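PDB 3BNW: riboflavin kinase, putative, which probably phosphorylates riboflavin with ATP to give FMN, the single step of the ATP route from the vitamin to this cofactor. Local coordinates for residues S14-F19 and Q53-L58; I119-I124 and Q157-H162; P70-E75 and F107-Y112; V59-G64 and V144-D149. All coordinates share one frame; numbering follows the deposited sequence.

Interaction 1 (S14-F19 and Q53-L58); sequences SFQPFF and QPYKNL
Tyr55 takes Phe18 CE2 over the centre of one face of its phenol ring; the nearest atoms are Phe18 CD2 and Tyr55 CZ, 3.4 Å apart. The two planes are inclined at 49°, an oblique pairing. Phe15 meets the same phenol differently: the edge of Tyr55 is turned toward the Phe15 face in an offset edge-to-face pair, centroids 5.4 Å apart, with Phe15 CE1 3.7 Å from Tyr55 CD2. With chi1 of -173°, Phe15 swings its ring away from its own backbone N and in toward the tyrosine. The hydroxyl explains why tyrosine suits this place: Tyr55 OH donates a short bond to Gln16 O, 2.5 Å long and tilted from the carbonyl plane, which gives the buried phenol oxygen a partner and is consistent with holding the ring in place. Gln16 CB and CG crowd round that oxygen as well. The amide of Gln16 turns back on its own chain, NE2 bonding Pro17 O in the carbonyl plane at 2.6 Å and also Leu178 O. Phe175 stacks on Phe18, extending the aromatic group toward strand 174-177. Phe15, Phe18 and Tyr55 form an aromatic cluster, closed at the phenol end by the bond to Gln16 O; it packs the 3-10 turn after helix 46-52 against the start of strand 18-25 in the riboflavin kinase beta-barrel fold.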
# COMPACT_ATOMS: atom_id res chain seq x y z
N SER A 14 9.45 -9.80 13.28
CA SER A 14 10.01 -8.49 13.60
C SER A 14 9.18 -7.41 12.91
O SER A 14 9.23 -6.25 13.29
CB SER A 14 11.48 -8.40 13.17
OG SER A 14 11.62 -8.43 11.77
N PHE A 15 8.42 -7.81 11.88
CA PHE A 15 7.59 -6.87 11.14
C PHE A 15 6.27 -6.66 11.84
O PHE A 15 5.52 -7.61 12.05
CB PHE A 15 7.34 -7.35 9.70
CG PHE A 15 6.64 -6.33 8.84
CD1 PHE A 15 7.36 -5.41 8.11
CD2 PHE A 15 5.25 -6.27 8.81
CE1 PHE A 15 6.72 -4.45 7.35
CE2 PHE A 15 4.60 -5.31 8.04
CZ PHE A 15 5.35 -4.41 7.31
N GLN A 16 5.97 -5.41 12.18
CA GLN A 16 4.71 -5.05 12.83
C GLN A 16 3.67 -4.62 11.78
O GLN A 16 3.84 -3.58 11.13
CB GLN A 16 4.95 -3.92 13.84
CG GLN A 16 3.68 -3.26 14.39
CD GLN A 16 2.80 -4.21 15.19
OE1 GLN A 16 3.21 -4.73 16.23
NE2 GLN A 16 1.57 -4.41 14.72
N PRO A 17 2.60 -5.42 11.60
CA PRO A 17 1.56 -5.00 10.66
C PRO A 17 0.78 -3.81 11.19
O PRO A 17 0.72 -3.59 12.40
CB PRO A 17 0.65 -6.23 10.55
CG PRO A 17 1.38 -7.34 11.18
CD PRO A 17 2.25 -6.71 12.22
N PHE A 18 0.18 -3.05 10.28
CA PHE A 18 -0.57 -1.87 10.67
C PHE A 18 -1.66 -1.55 9.66
O PHE A 18 -1.79 -2.20 8.63
CB PHE A 18 0.37 -0.67 10.83
CG PHE A 18 1.03 -0.23 9.55
CD1 PHE A 18 0.39 0.67 8.69
CD2 PHE A 18 2.29 -0.69 9.21
CE1 PHE A 18 0.99 1.07 7.52
CE2 PHE A 18 2.90 -0.28 8.04
CZ PHE A 18 2.25 0.60 7.19
N PHE A 19 -2.45 -0.53 10.00
CA PHE A 19 -3.54 -0.03 9.18
C PHE A 19 -3.25 1.43 8.86
O PHE A 19 -2.72 2.16 9.70
CB PHE A 19 -4.86 -0.18 9.94
CG PHE A 19 -6.04 0.45 9.25
CD1 PHE A 19 -6.54 1.68 9.68
CD2 PHE A 19 -6.65 -0.19 8.18
CE1 PHE A 19 -7.63 2.25 9.05
CE2 PHE A 19 -7.74 0.38 7.54
CZ PHE A 19 -8.23 1.61 7.98
N GLN A 53 7.83 5.61 10.34
CA GLN A 53 9.30 5.62 10.35
C GLN A 53 9.94 4.23 10.37
O GLN A 53 10.90 3.99 9.64
CB GLN A 53 9.83 6.47 11.51
CG GLN A 53 9.66 7.98 11.32
CD GLN A 53 10.39 8.53 10.09
OE1 GLN A 53 9.80 9.20 9.25
NE2 GLN A 53 11.69 8.22 9.98
N PRO A 54 9.41 3.28 11.17
CA PRO A 54 10.01 1.94 11.18
C PRO A 54 9.87 1.16 9.87
O PRO A 54 10.41 0.06 9.76
CB PRO A 54 9.25 1.22 12.30
CG PRO A 54 8.53 2.27 13.05
CD PRO A 54 8.26 3.37 12.09
N TYR A 55 9.15 1.71 8.89
CA TYR A 55 8.87 1.02 7.64
C TYR A 55 9.52 1.70 6.42
O TYR A 55 9.29 1.28 5.29
CB TYR A 55 7.35 0.94 7.44
CG TYR A 55 6.63 0.34 8.62
CD1 TYR A 55 6.00 1.15 9.55
CD2 TYR A 55 6.62 -1.03 8.82
CE1 TYR A 55 5.35 0.60 10.65
CE2 TYR A 55 5.97 -1.59 9.91
CZ TYR A 55 5.34 -0.77 10.82
OH TYR A 55 4.69 -1.31 11.90
N LYS A 56 10.34 2.73 6.66
CA LYS A 56 10.96 3.47 5.57
C LYS A 56 12.06 2.67 4.90
O LYS A 56 12.74 1.88 5.56
CB LYS A 56 11.51 4.82 6.06
CG LYS A 56 12.78 4.76 6.90
CD LYS A 56 13.03 6.11 7.55
CE LYS A 56 14.37 6.16 8.27
NZ LYS A 56 14.61 7.50 8.90
N ASN A 57 12.24 2.90 3.60
CA ASN A 57 13.23 2.21 2.76
C ASN A 57 12.78 0.81 2.38
O ASN A 57 13.60 -0.06 2.12
CB ASN A 57 14.62 2.18 3.45
CG ASN A 57 15.77 1.99 2.46
OD1 ASN A 57 16.70 1.23 2.73
ND2 ASN A 57 15.72 2.68 1.33
N LEU A 58 11.46 0.60 2.32
CA LEU A 58 10.89 -0.73 2.06
C LEU A 58 9.80 -0.72 1.01
O LEU A 58 9.07 0.26 0.85
CB LEU A 58 10.28 -1.30 3.34
CG LEU A 58 11.17 -1.47 4.56
CD1 LEU A 58 10.31 -1.94 5.74
CD2 LEU A 58 12.32 -2.44 4.28

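Interaction 2 (I119-I124 and Q157-H162); sequences IVLGEI and QEFSRH
Segment 119-124 of strand 115-126 comes closest to the chain at 157-162, with its 3-10 turn at 158-160, where the CA atoms of Ile119 and Phe159 lie 7.8 Å apart, and no hydrogen bond joins the two. Leu121 sets one methyl, CD2, over the centre of the Phe159 ring, 3.7 Å from its centroid and 9° off the normal, a CH-pi contact made from straight above. Its other methyl, CD1, rests 3.8 Å from Phe159 CB, so the forked end of leucine grips both the flat face and the root of the aromatic side chain. Ile119 uses its longer branch: extended by a chi2 of -178°, CD1 reaches His162 CB at 3.4 Å and crosses that side chain at about a right angle. The shorter branch, CG2, stays by the Phe159 ring, 4.3 Å from CD2 of that ring. A beta-branched residue can touch two partners at once. The turn that presents these groups is tied within itself, for Gln157 O accepts from both Ser160 N and Ser160 OG, the hydroxyl bond being 2.9 Å long. His162 ND1 is bonded to Leu164 N, which would restrain the imidazole. Leu121 also meets Trp63 and Leu151, and with Gly122 it faces Tyr61 across a classic beta bulge, the irregularity in strand 115-126 from which this apolar seam joins the barrel sheet to the chain beyond helix 154-157.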
# COMPACT_ATOMS: atom_id res chain seq x y z
N ILE A 119 -4.15 -2.35 4.80
CA ILE A 119 -3.55 -3.13 5.87
C ILE A 119 -2.22 -3.68 5.33
O ILE A 119 -2.21 -4.43 4.35
CB ILE A 119 -4.48 -4.28 6.33
CG1 ILE A 119 -5.75 -3.69 6.96
CG2 ILE A 119 -3.77 -5.19 7.34
CD1 ILE A 119 -6.74 -4.72 7.50
N VAL A 120 -1.10 -3.27 5.94
CA VAL A 120 0.23 -3.70 5.51
C VAL A 120 0.64 -4.92 6.33
O VAL A 120 0.82 -4.82 7.53
CB VAL A 120 1.30 -2.59 5.69
CG1 VAL A 120 2.69 -3.14 5.47
CG2 VAL A 120 1.05 -1.44 4.74
N LEU A 121 0.80 -6.06 5.66
CA LEU A 121 1.01 -7.33 6.35
C LEU A 121 2.46 -7.83 6.30
O LEU A 121 2.83 -8.70 7.07
CB LEU A 121 0.08 -8.40 5.77
CG LEU A 121 -1.41 -8.14 6.05
CD1 LEU A 121 -2.29 -8.99 5.14
CD2 LEU A 121 -1.74 -8.40 7.51
N GLY A 122 3.27 -7.29 5.39
CA GLY A 122 4.68 -7.68 5.37
C GLY A 122 5.55 -6.91 4.39
O GLY A 122 5.06 -6.09 3.60
N GLU A 123 6.84 -7.22 4.43
CA GLU A 123 7.84 -6.55 3.62
C GLU A 123 8.44 -7.46 2.55
O GLU A 123 8.68 -8.64 2.80
CB GLU A 123 8.95 -6.00 4.52
CG GLU A 123 9.72 -7.06 5.30
CD GLU A 123 10.50 -6.46 6.44
OE1 GLU A 123 10.59 -5.21 6.49
OE2 GLU A 123 11.03 -7.22 7.28
N ILE A 124 8.67 -6.90 1.37
CA ILE A 124 9.21 -7.65 0.23
C ILE A 124 10.73 -7.50 0.16
O ILE A 124 11.46 -8.49 0.11
CB ILE A 124 8.58 -7.18 -1.10
CG1 ILE A 124 7.05 -7.30 -1.04
CG2 ILE A 124 9.16 -7.96 -2.27
CD1 ILE A 124 6.33 -6.99 -2.35
N GLN A 157 -4.84 -14.38 4.05
CA GLN A 157 -6.07 -14.22 3.25
C GLN A 157 -7.24 -13.68 4.10
O GLN A 157 -8.08 -12.93 3.59
CB GLN A 157 -6.45 -15.58 2.63
CG GLN A 157 -7.66 -15.56 1.68
CD GLN A 157 -7.27 -15.44 0.22
OE1 GLN A 157 -7.71 -16.23 -0.62
NE2 GLN A 157 -6.44 -14.44 -0.09
N GLU A 158 -7.27 -14.05 5.38
CA GLU A 158 -8.35 -13.66 6.30
C GLU A 158 -8.43 -12.14 6.55
O GLU A 158 -9.49 -11.63 6.92
CB GLU A 158 -8.18 -14.41 7.63
CG GLU A 158 -9.42 -14.45 8.53
CD GLU A 158 -10.43 -15.52 8.13
OE1 GLU A 158 -10.80 -15.58 6.93
OE2 GLU A 158 -10.88 -16.28 9.01
N PHE A 159 -7.32 -11.44 6.35
CA PHE A 159 -7.26 -9.98 6.52
C PHE A 159 -7.95 -9.17 5.42
O PHE A 159 -8.07 -7.95 5.54
CB PHE A 159 -5.80 -9.51 6.63
CG PHE A 159 -5.18 -9.79 7.95
CD1 PHE A 159 -4.50 -10.97 8.18
CD2 PHE A 159 -5.26 -8.86 8.97
CE1 PHE A 159 -3.91 -11.23 9.40
CE2 PHE A 159 -4.68 -9.10 10.20
CZ PHE A 159 -4.00 -10.29 10.41
N SER A 160 -8.37 -9.84 4.35
CA SER A 160 -9.21 -9.19 3.36
C SER A 160 -10.54 -8.76 3.98
O SER A 160 -11.10 -7.72 3.62
CB SER A 160 -9.46 -10.12 2.17
OG SER A 160 -10.24 -11.25 2.54
N ARG A 161 -11.03 -9.55 4.94
CA ARG A 161 -12.32 -9.30 5.58
C ARG A 161 -12.18 -8.53 6.91
O ARG A 161 -13.01 -8.69 7.80
CB ARG A 161 -13.02 -10.64 5.86
CG ARG A 161 -13.14 -11.56 4.65
CD ARG A 161 -13.02 -13.04 5.05
NE ARG A 161 -14.05 -13.45 6.02
CZ ARG A 161 -13.86 -13.60 7.34
NH1 ARG A 161 -12.68 -13.39 7.91
NH2 ARG A 161 -14.89 -13.97 8.10
N HIS A 162 -11.15 -7.70 7.03
CA HIS A 162 -10.85 -7.05 8.31
C HIS A 162 -11.80 -5.87 8.57
O HIS A 162 -12.14 -5.12 7.66
CB HIS A 162 -9.41 -6.57 8.35
CG HIS A 162 -8.86 -6.42 9.74
ND1 HIS A 162 -9.12 -5.33 10.54
CD2 HIS A 162 -8.05 -7.23 10.47
CE1 HIS A 162 -8.50 -5.47 11.69
NE2 HIS A 162 -7.85 -6.62 11.68

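Interaction 3 (P70-E75 and F107-Y112); sequences PGKERE and FGWDFY
Lys72 lays the aliphatic end of its chain across one face of the Trp109 indole, with CE 3.7 Å from Trp109 CE2. The contact is a CH-pi interaction with the five-membered ring, CE standing 4.0 Å from its centroid and 22° off the normal. CD, one carbon nearer the backbone, meets the six-membered part, 4.1 Å from Trp109 CZ2, while NZ lies 3.8 Å from Trp109 NE1. Lysine suits this exposed spot because its methylenes can pack on an aromatic surface while the ammonium stays at the end of the chain; here the last torsion, chi4 -74°, bends the amine off the line of an otherwise extended tail. The second touch is smaller: Pro70 brings the outer edge of its ring, CG, to 3.6 Å from Tyr112 O, a contact of carbon with a backbone carbonyl rather than a polar bond.

Farther out, the indole is bordered by its own segment and by Phe77. Phe107 O sits over the face opposite the lysine, and Phe111 CB lies in the ring plane at the edge. Phe77 pairs with Trp109 edge-to-face, and Tyr112 is stacked on His26. Across the contact, a type I turn from Lys72 to Glu75, closed by Glu75 N to Lys72 O at 3.2 Å, reverses the chain just past the lysine. Gly71, with a positive phi of 94°, takes a backbone shape that favours glycine. Together these residues make a surface contact between the beta-hairpin connection joining strands 58-69 and 75-87 and the irregular loop leading from strand 98-103 to strand 115-126.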
# COMPACT_ATOMS: atom_id res chain seq x y z
N PRO A 70 -14.28 10.58 -6.41
CA PRO A 70 -15.03 11.68 -7.02
C PRO A 70 -15.83 11.24 -8.25
O PRO A 70 -15.27 10.65 -9.17
CB PRO A 70 -13.94 12.68 -7.41
CG PRO A 70 -12.84 12.44 -6.43
CD PRO A 70 -12.89 10.97 -6.10
N GLY A 71 -17.14 11.51 -8.25
CA GLY A 71 -18.02 11.09 -9.34
C GLY A 71 -18.70 9.76 -9.06
O GLY A 71 -19.89 9.60 -9.32
N LYS A 72 -17.93 8.81 -8.54
CA LYS A 72 -18.43 7.50 -8.13
C LYS A 72 -18.43 7.41 -6.60
O LYS A 72 -18.03 6.39 -6.03
CB LYS A 72 -17.52 6.39 -8.69
CG LYS A 72 -17.15 6.52 -10.17
CD LYS A 72 -15.82 5.80 -10.43
CE LYS A 72 -15.46 5.79 -11.90
NZ LYS A 72 -16.30 4.83 -12.67
N GLU A 73 -18.87 8.48 -5.94
CA GLU A 73 -18.63 8.64 -4.49
C GLU A 73 -19.36 7.62 -3.60
O GLU A 73 -18.95 7.39 -2.47
CB GLU A 73 -18.98 10.06 -4.06
N ARG A 74 -20.44 7.03 -4.12
CA ARG A 74 -21.24 6.05 -3.37
C ARG A 74 -20.59 4.66 -3.31
O ARG A 74 -20.81 3.91 -2.35
CB ARG A 74 -22.64 5.95 -3.97
N GLU A 75 -19.81 4.32 -4.33
CA GLU A 75 -19.28 2.95 -4.49
C GLU A 75 -18.06 2.68 -3.61
O GLU A 75 -17.48 3.60 -3.03
CB GLU A 75 -18.93 2.71 -5.97
CG GLU A 75 -19.15 1.28 -6.46
CD GLU A 75 -19.52 1.22 -7.93
OE1 GLU A 75 -18.90 1.94 -8.75
OE2 GLU A 75 -20.45 0.45 -8.28
N PHE A 107 -8.17 -0.60 -12.50
CA PHE A 107 -9.35 0.24 -12.34
C PHE A 107 -9.81 0.81 -13.67
O PHE A 107 -11.02 0.92 -13.92
CB PHE A 107 -9.06 1.38 -11.36
CG PHE A 107 -8.80 0.93 -9.95
CD1 PHE A 107 -9.85 0.80 -9.05
CD2 PHE A 107 -7.51 0.66 -9.52
CE1 PHE A 107 -9.61 0.39 -7.74
CE2 PHE A 107 -7.26 0.25 -8.21
CZ PHE A 107 -8.32 0.12 -7.32
N GLY A 108 -8.85 1.17 -14.52
CA GLY A 108 -9.13 1.80 -15.81
C GLY A 108 -9.21 3.32 -15.72
O GLY A 108 -9.57 3.99 -16.69
N TRP A 109 -8.87 3.86 -14.55
CA TRP A 109 -8.92 5.29 -14.31
C TRP A 109 -8.17 5.64 -13.02
O TRP A 109 -7.87 4.76 -12.21
CB TRP A 109 -10.37 5.79 -14.22
CG TRP A 109 -11.35 4.80 -13.64
CD1 TRP A 109 -12.26 4.07 -14.34
CD2 TRP A 109 -11.51 4.44 -12.27
NE1 TRP A 109 -12.98 3.27 -13.48
CE2 TRP A 109 -12.54 3.48 -12.21
CE3 TRP A 109 -10.88 4.83 -11.08
CZ2 TRP A 109 -12.96 2.90 -11.00
CZ3 TRP A 109 -11.30 4.25 -9.88
CH2 TRP A 109 -12.33 3.30 -9.85
N ASP A 110 -7.87 6.92 -12.85
CA ASP A 110 -7.24 7.40 -11.63
C ASP A 110 -8.31 7.74 -10.59
O ASP A 110 -9.47 7.99 -10.93
CB ASP A 110 -6.37 8.63 -11.93
CG ASP A 110 -5.03 8.26 -12.56
OD1 ASP A 110 -4.35 7.35 -12.03
OD2 ASP A 110 -4.65 8.88 -13.57
N PHE A 111 -7.91 7.75 -9.33
CA PHE A 111 -8.83 8.01 -8.22
C PHE A 111 -8.21 8.99 -7.22
O PHE A 111 -8.23 8.75 -6.01
CB PHE A 111 -9.26 6.70 -7.54
CG PHE A 111 -8.14 5.70 -7.37
CD1 PHE A 111 -7.84 4.80 -8.38
CD2 PHE A 111 -7.40 5.65 -6.20
CE1 PHE A 111 -6.81 3.88 -8.24
CE2 PHE A 111 -6.38 4.73 -6.04
CZ PHE A 111 -6.08 3.84 -7.07
N TYR A 112 -7.68 10.09 -7.74
CA TYR A 112 -7.14 11.16 -6.91
C TYR A 112 -8.26 11.81 -6.11
O TYR A 112 -9.30 12.16 -6.66
CB TYR A 112 -6.42 12.20 -7.77
CG TYR A 112 -5.14 11.69 -8.38
CD1 TYR A 112 -3.99 11.58 -7.62
CD2 TYR A 112 -5.08 11.31 -9.72
CE1 TYR A 112 -2.81 11.10 -8.17
CE2 TYR A 112 -3.91 10.83 -10.28
CZ TYR A 112 -2.77 10.73 -9.50
OH TYR A 112 -1.60 10.26 -10.04

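Interaction 4 (V59-G64 and V144-D149); sequences VVYGWG and VQFTRD
Thr147 OG1 is hydrogen-bonded to Asp143 O one turn back in helix 133-151, and the same oxygen lies 3.4 Å from Tyr61 CB on strand 58-69. The contact is helix-on-sheet packing, in which this helix packs on strands 58-69 and 115-126 of the curved antiparallel sheet of the riboflavin kinase fold. Threonine fits such a place well: its hydroxyl is satisfied within the helix, and its methyl is left for the strand, CG2 coming to 3.6 Å from Tyr61 CB. The two side chains slide past each other in opposite directions. The backbones come close here, the CA atoms of Tyr61 and Thr147 being 6.0 Å apart, as the compact threonine allows.

Beyond this close point, the Tyr61 ring runs on to meet Phe146. With chi1 at 66°, Tyr61 CG is wedged between its own backbone N and carbonyl carbon, and the ring is directed along the helix surface instead of into it. Phe146, whose CG is turned away from its backbone N (chi1 178°), offers an edge to the tyrosine face in an offset edge-to-face pair with planes at 80° and centroids 5.7 Å apart. Large flat residues suit the place because each ring gives carbon surface to the other while the tyrosine keeps a polar end, its OH hydrogen-bonded to Gln11 OE1. Phe146 is stacked on His8, a residue of the expression tag, and also touches Gln11. Where the two rings come nearest, Tyr61 CE2 and Phe146 CE2 are 3.9 Å apart.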
# COMPACT_ATOMS: atom_id res chain seq x y z
N VAL A 59 9.68 -1.85 0.31
CA VAL A 59 8.49 -2.19 -0.47
C VAL A 59 7.68 -3.19 0.36
O VAL A 59 8.21 -4.24 0.76
CB VAL A 59 8.82 -2.85 -1.82
CG1 VAL A 59 7.54 -3.20 -2.56
CG2 VAL A 59 9.71 -1.94 -2.65
N VAL A 60 6.42 -2.86 0.63
CA VAL A 60 5.57 -3.68 1.49
C VAL A 60 4.35 -4.16 0.72
O VAL A 60 4.11 -3.73 -0.40
CB VAL A 60 5.11 -2.91 2.76
CG1 VAL A 60 6.32 -2.49 3.59
CG2 VAL A 60 4.25 -1.70 2.39
N TYR A 61 3.58 -5.06 1.33
CA TYR A 61 2.42 -5.65 0.70
C TYR A 61 1.27 -5.86 1.69
O TYR A 61 1.47 -5.85 2.90
CB TYR A 61 2.81 -6.98 0.04
CG TYR A 61 3.23 -8.07 1.01
CD1 TYR A 61 2.29 -8.96 1.53
CD2 TYR A 61 4.55 -8.21 1.39
CE1 TYR A 61 2.67 -9.96 2.42
CE2 TYR A 61 4.93 -9.21 2.28
CZ TYR A 61 3.99 -10.08 2.79
OH TYR A 61 4.35 -11.08 3.67
N GLY A 62 0.07 -6.08 1.15
CA GLY A 62 -1.10 -6.36 1.98
C GLY A 62 -2.39 -6.19 1.23
O GLY A 62 -2.43 -6.32 0.01
N TRP A 63 -3.47 -5.90 1.96
CA TRP A 63 -4.79 -5.70 1.37
C TRP A 63 -5.18 -4.24 1.43
O TRP A 63 -4.87 -3.56 2.40
CB TRP A 63 -5.84 -6.51 2.14
CG TRP A 63 -5.65 -7.97 2.06
CD1 TRP A 63 -5.12 -8.78 3.01
CD2 TRP A 63 -6.01 -8.82 0.96
NE1 TRP A 63 -5.12 -10.08 2.57
CE2 TRP A 63 -5.65 -10.13 1.31
CE3 TRP A 63 -6.59 -8.59 -0.30
CZ2 TRP A 63 -5.86 -11.22 0.46
CZ3 TRP A 63 -6.79 -9.67 -1.14
CH2 TRP A 63 -6.43 -10.98 -0.75
N GLY A 64 -5.86 -3.76 0.40
CA GLY A 64 -6.33 -2.38 0.37
C GLY A 64 -7.69 -2.22 -0.25
O GLY A 64 -8.17 -3.12 -0.95
N VAL A 144 5.05 -8.48 -7.50
CA VAL A 144 3.64 -8.75 -7.75
C VAL A 144 3.28 -10.20 -7.45
O VAL A 144 2.29 -10.47 -6.77
CB VAL A 144 3.25 -8.40 -9.21
CG1 VAL A 144 1.81 -8.81 -9.51
CG2 VAL A 144 3.44 -6.92 -9.48
N GLN A 145 4.09 -11.14 -7.93
CA GLN A 145 3.82 -12.56 -7.75
C GLN A 145 4.02 -12.99 -6.29
O GLN A 145 3.27 -13.82 -5.78
CB GLN A 145 4.71 -13.42 -8.66
CG GLN A 145 3.98 -14.61 -9.29
CD GLN A 145 3.18 -14.23 -10.54
OE1 GLN A 145 2.22 -13.46 -10.48
NE2 GLN A 145 3.60 -14.78 -11.69
N PHE A 146 5.04 -12.44 -5.65
CA PHE A 146 5.33 -12.71 -4.24
C PHE A 146 4.15 -12.27 -3.38
O PHE A 146 3.61 -13.06 -2.61
CB PHE A 146 6.60 -11.97 -3.81
CG PHE A 146 6.95 -12.16 -2.37
CD1 PHE A 146 7.37 -13.40 -1.90
CD2 PHE A 146 6.89 -11.10 -1.47
CE1 PHE A 146 7.71 -13.58 -0.56
CE2 PHE A 146 7.23 -11.27 -0.14
CZ PHE A 146 7.64 -12.51 0.32
N THR A 147 3.75 -11.01 -3.54
CA THR A 147 2.60 -10.45 -2.85
C THR A 147 1.35 -11.31 -3.04
O THR A 147 0.57 -11.48 -2.11
CB THR A 147 2.31 -9.01 -3.36
OG1 THR A 147 3.41 -8.16 -3.04
CG2 THR A 147 1.02 -8.46 -2.74
N ARG A 148 1.17 -11.85 -4.24
CA ARG A 148 0.06 -12.75 -4.54
C ARG A 148 0.21 -14.12 -3.88
O ARG A 148 -0.76 -14.66 -3.37
CB ARG A 148 -0.12 -12.90 -6.05
CG ARG A 148 -0.70 -11.66 -6.67
CD ARG A 148 -1.13 -11.84 -8.11
NE ARG A 148 -2.10 -10.81 -8.45
CZ ARG A 148 -2.47 -10.49 -9.69
NH1 ARG A 148 -1.96 -11.10 -10.75
NH2 ARG A 148 -3.37 -9.52 -9.86
N ASP A 149 1.42 -14.67 -3.89
CA ASP A 149 1.68 -15.97 -3.26
C ASP A 149 1.52 -15.91 -1.74
O ASP A 149 1.00 -16.85 -1.13
CB ASP A 149 3.08 -16.49 -3.62
CG ASP A 149 3.18 -16.94 -5.08
OD1 ASP A 149 2.14 -17.01 -5.78
OD2 ASP A 149 4.31 -17.21 -5.54

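How the interactions relate
Interactions 1, 2 and 4 gather round one curled antiparallel sheet, in which strand 115-126 runs between strands 18-25 and 58-69. Interactions 2 and 4 are the nearest pair, centres about 8 Å apart, joined by probable hydrogen bonds from Ile124 N to Val59 O and from Ile119 N to Trp63 O. Interaction 1 meets interaction 2 where Phe18 O probably accepts a hydrogen bond from Val120 N. Interaction 3 stands apart, its centre about 28 Å from that of interaction 1, across the middle of the chain. In sequence, interaction 1 closes first, interaction 3 is nested within the loop closed by interaction 4, and interactions 4 and 2 alternate, so helix and C-terminal region fold back onto the same sheet.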